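Local coordinates for 3-keto-5-aminohexanoate cleavage protein (Burkholderia xenovorans LB400, PDB 3E02), which probably cleaves 3-keto-5-aminohexanoate or a related beta-keto acid with the help of a bound zinc ion, at the interface of chains A and B. Residues are numbered along the deposited sequence; one frame, centred on the assembly and turned at random. Chains: chain A/B, uncharacterized protein DUF849.

The interface of chains A and B. Residues chain A 241, 245, 279, 282-283, 286; chain B 283, 286-287.
A:Arg282 and B:Glu286 form a salt bridge in a two-fold symmetric, helix-to-helix interface. It joins chains A and B in the deposited tetramer; the structure alone does not show whether it persists in solution. A:Arg282 grips the carboxylate side-on, through two nitrogens. NE donates to OE2 of B:Glu286 at 2.8 Å, nearly straight at 173°. NH2 donates to OE1 of B:Glu286 at 3.0 Å. Both oxygens are met on their syn sides, somewhat out of the carboxylate plane, though OE2 lies in the guanidinium plane. The two flat groups are turned 34° apart. The bend of A:Arg282 at chi3 (-57°) turns the guanidinium edge to the acid, while CA of A:Lys279 lies over one of its faces. This pair, with the charge of A:Lys279 nearby, would probably favour an ionised B:Glu286.

A:Lys279 runs alongside B:Glu286 in the opposite direction. Its tip, NZ, donates to the backbone O of B:Glu286 at 3.1 Å. Water 1 also bridges these two atoms. A water modelled at two overlapping positions bridges OE2 of B:Glu286 and OE2 of A:Glu286; its exact place is doubtful. It may ease repulsion between the like-charged carboxylates, together with the arginine paired to each.

Nearer the backbone, CB of B:Glu286 packs on CG1 of A:Ile283 at 3.6 Å. CB of A:Glu286 meets CG1 of B:Ile283 in the twin contact. B:Leu287 points its CD2 branch at OG1 of A:Thr245, 3.7 Å away. That hydroxyl donates to O of A:Met241, a selenomethionine, at 2.7 Å.

This patch lies on the outer helical surface of the TIM-barrel fold, mostly on helix 273-286 of both chains. Helix 240-249 of chain A flanks it, and B:Leu287 lies just past the helix end.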
HETATM    1  N   MSE A 241      14.274  -6.482 -15.966  1.00 33.02           N
HETATM    2  CA  MSE A 241      14.854  -7.405 -14.974  1.00 33.75           C
HETATM    3  C   MSE A 241      14.431  -7.181 -13.520  1.00 33.85           C
HETATM    4  O   MSE A 241      14.066  -8.155 -12.847  1.00 33.80           O
HETATM    5  CB  MSE A 241      16.372  -7.538 -15.145  1.00 33.74           C
HETATM    6  CG  MSE A 241      16.724  -8.243 -16.451  1.00 33.37           C
HETATM    7 SE   MSE A 241      16.094 -10.102 -16.552  0.75 33.05          SE
HETATM    8  CE  MSE A 241      16.365 -10.384 -18.442  1.00 34.82           C
ATOM      9  N   THR A 245      12.079  -9.944 -11.588  1.00 31.57           N
ATOM     10  CA  THR A 245      12.679 -10.481 -10.343  1.00 32.38           C
ATOM     11  C   THR A 245      11.691 -10.266  -9.179  1.00 33.10           C
ATOM     12  O   THR A 245      11.456 -11.178  -8.369  1.00 33.11           O
ATOM     13  CB  THR A 245      14.045  -9.880 -10.052  1.00 32.56           C
ATOM     14  OG1 THR A 245      14.903 -10.139 -11.172  1.00 31.05           O
ATOM     15  CG2 THR A 245      14.670 -10.477  -8.765  1.00 29.97           C
ATOM     16  N   LYS A 279      19.377 -15.039 -18.304  1.00 33.23           N
ATOM     17  CA  LYS A 279      19.560 -14.142 -17.148  1.00 32.43           C
ATOM     18  C   LYS A 279      18.489 -14.312 -16.073  1.00 32.05           C
ATOM     19  O   LYS A 279      18.826 -14.488 -14.895  1.00 31.50           O
ATOM     20  CB  LYS A 279      19.676 -12.666 -17.561  1.00 32.42           C
ATOM     21  CG  LYS A 279      19.763 -11.716 -16.360  1.00 33.73           C
ATOM     22  CD  LYS A 279      20.111 -10.292 -16.734  1.00 32.99           C
ATOM     23  CE  LYS A 279      21.564 -10.118 -17.047  1.00 37.88           C
ATOM     24  NZ  LYS A 279      21.978  -8.688 -17.110  1.00 38.70           N
ATOM     25  N   ARG A 282      18.954 -17.546 -14.288  1.00 31.58           N
ATOM     26  CA  ARG A 282      20.041 -17.481 -13.285  1.00 31.60           C
ATOM     27  C   ARG A 282      19.575 -16.804 -11.981  1.00 31.74           C
ATOM     28  O   ARG A 282      19.818 -17.333 -10.898  1.00 30.68           O
ATOM     29  CB  ARG A 282      21.289 -16.790 -13.816  1.00 32.38           C
ATOM     30  CG  ARG A 282      22.041 -17.617 -14.864  1.00 33.24           C
ATOM     31  CD  ARG A 282      23.406 -17.075 -15.111  1.00 32.93           C
ATOM     32  NE  ARG A 282      23.398 -15.677 -15.532  1.00 30.21           N
ATOM     33  CZ  ARG A 282      23.201 -15.231 -16.769  1.00 34.32           C
ATOM     34  NH1 ARG A 282      23.032 -16.054 -17.794  1.00 34.58           N
ATOM     35  NH2 ARG A 282      23.219 -13.923 -16.981  1.00 33.75           N
ATOM     36  N   ILE A 283      18.864 -15.681 -12.109  1.00 31.17           N
ATOM     37  CA  ILE A 283      18.328 -14.939 -10.958  1.00 31.46           C
ATOM     38  C   ILE A 283      17.379 -15.850 -10.140  1.00 31.51           C
ATOM     39  O   ILE A 283      17.518 -15.961  -8.915  1.00 31.36           O
ATOM     40  CB  ILE A 283      17.607 -13.627 -11.390  1.00 31.65           C
ATOM     41  CG1 ILE A 283      18.599 -12.608 -11.980  1.00 32.61           C
ATOM     42  CG2 ILE A 283      16.901 -13.013 -10.199  1.00 31.04           C
ATOM     43  CD1 ILE A 283      17.956 -11.378 -12.682  1.00 31.05           C
ATOM     44  N   GLU A 286      19.355 -18.380  -8.272  1.00 30.24           N
ATOM     45  CA  GLU A 286      20.024 -17.733  -7.107  1.00 30.94           C
ATOM     46  C   GLU A 286      19.079 -17.566  -5.913  1.00 30.07           C
ATOM     47  O   GLU A 286      19.505 -17.695  -4.762  1.00 30.92           O
ATOM     48  CB  GLU A 286      20.590 -16.348  -7.454  1.00 31.39           C
ATOM     49  CG  GLU A 286      21.687 -16.318  -8.506  1.00 32.44           C
ATOM     50  CD  GLU A 286      23.012 -16.902  -8.075  1.00 36.23           C
ATOM     51  OE1 GLU A 286      23.143 -17.478  -6.980  1.00 34.24           O
ATOM     52  OE2 GLU A 286      23.946 -16.781  -8.878  1.00 41.17           O
TER
ATOM     53  N   ILE B 283      23.549 -11.588  -7.715  1.00 31.17           N
ATOM     54  CA  ILE B 283      22.185 -11.107  -7.978  1.00 31.46           C
ATOM     55  C   ILE B 283      22.219  -9.609  -8.369  1.00 31.51           C
ATOM     56  O   ILE B 283      21.637  -9.212  -9.386  1.00 31.36           O
ATOM     57  CB  ILE B 283      21.235 -11.346  -6.765  1.00 31.65           C
ATOM     58  CG1 ILE B 283      20.995 -12.847  -6.526  1.00 32.61           C
ATOM     59  CG2 ILE B 283      19.910 -10.655  -7.006  1.00 31.04           C
ATOM     60  CD1 ILE B 283      20.282 -13.207  -5.191  1.00 31.05           C
ATOM     61  N   GLU B 286      23.589  -9.230 -11.800  1.00 30.24           N
ATOM     62  CA  GLU B 286      22.563  -9.648 -12.798  1.00 30.94           C
ATOM     63  C   GLU B 286      21.533  -8.545 -13.069  1.00 30.07           C
ATOM     64  O   GLU B 286      21.073  -8.394 -14.204  1.00 30.92           O
ATOM     65  CB  GLU B 286      21.798 -10.904 -12.359  1.00 31.39           C
ATOM     66  CG  GLU B 286      22.624 -12.171 -12.205  1.00 32.44           C
ATOM     67  CD  GLU B 286      23.136 -12.768 -13.495  1.00 36.23           C
ATOM     68  OE1 GLU B 286      22.993 -12.184 -14.584  1.00 34.24           O
ATOM     69  OE2 GLU B 286      23.712 -13.860 -13.398  1.00 41.17           O
ATOM     70  N   LEU B 287      21.200  -7.786 -12.022  1.00 28.63           N
ATOM     71  CA  LEU B 287      20.297  -6.642 -12.110  1.00 29.86           C
ATOM     72  C   LEU B 287      20.956  -5.344 -12.622  1.00 30.63           C
ATOM     73  O   LEU B 287      20.309  -4.280 -12.613  1.00 30.21           O
ATOM     74  CB  LEU B 287      19.657  -6.409 -10.737  1.00 29.46           C
ATOM     75  CG  LEU B 287      18.730  -7.513 -10.238  1.00 29.20           C
ATOM     76  CD1 LEU B 287      18.423  -7.327  -8.751  1.00 30.48           C
ATOM     77  CD2 LEU B 287      17.436  -7.504 -11.084  1.00 31.54           C
TER
HETATM   78  O   HOH W   1      20.361  -6.325 -15.804  1.00 21.07           O
HETATM   79  O   HOH W   2      24.127 -16.191 -11.513  0.50 22.28           O
HETATM   80  O   HOH W   3      24.797 -15.264 -11.355  0.50 22.28           O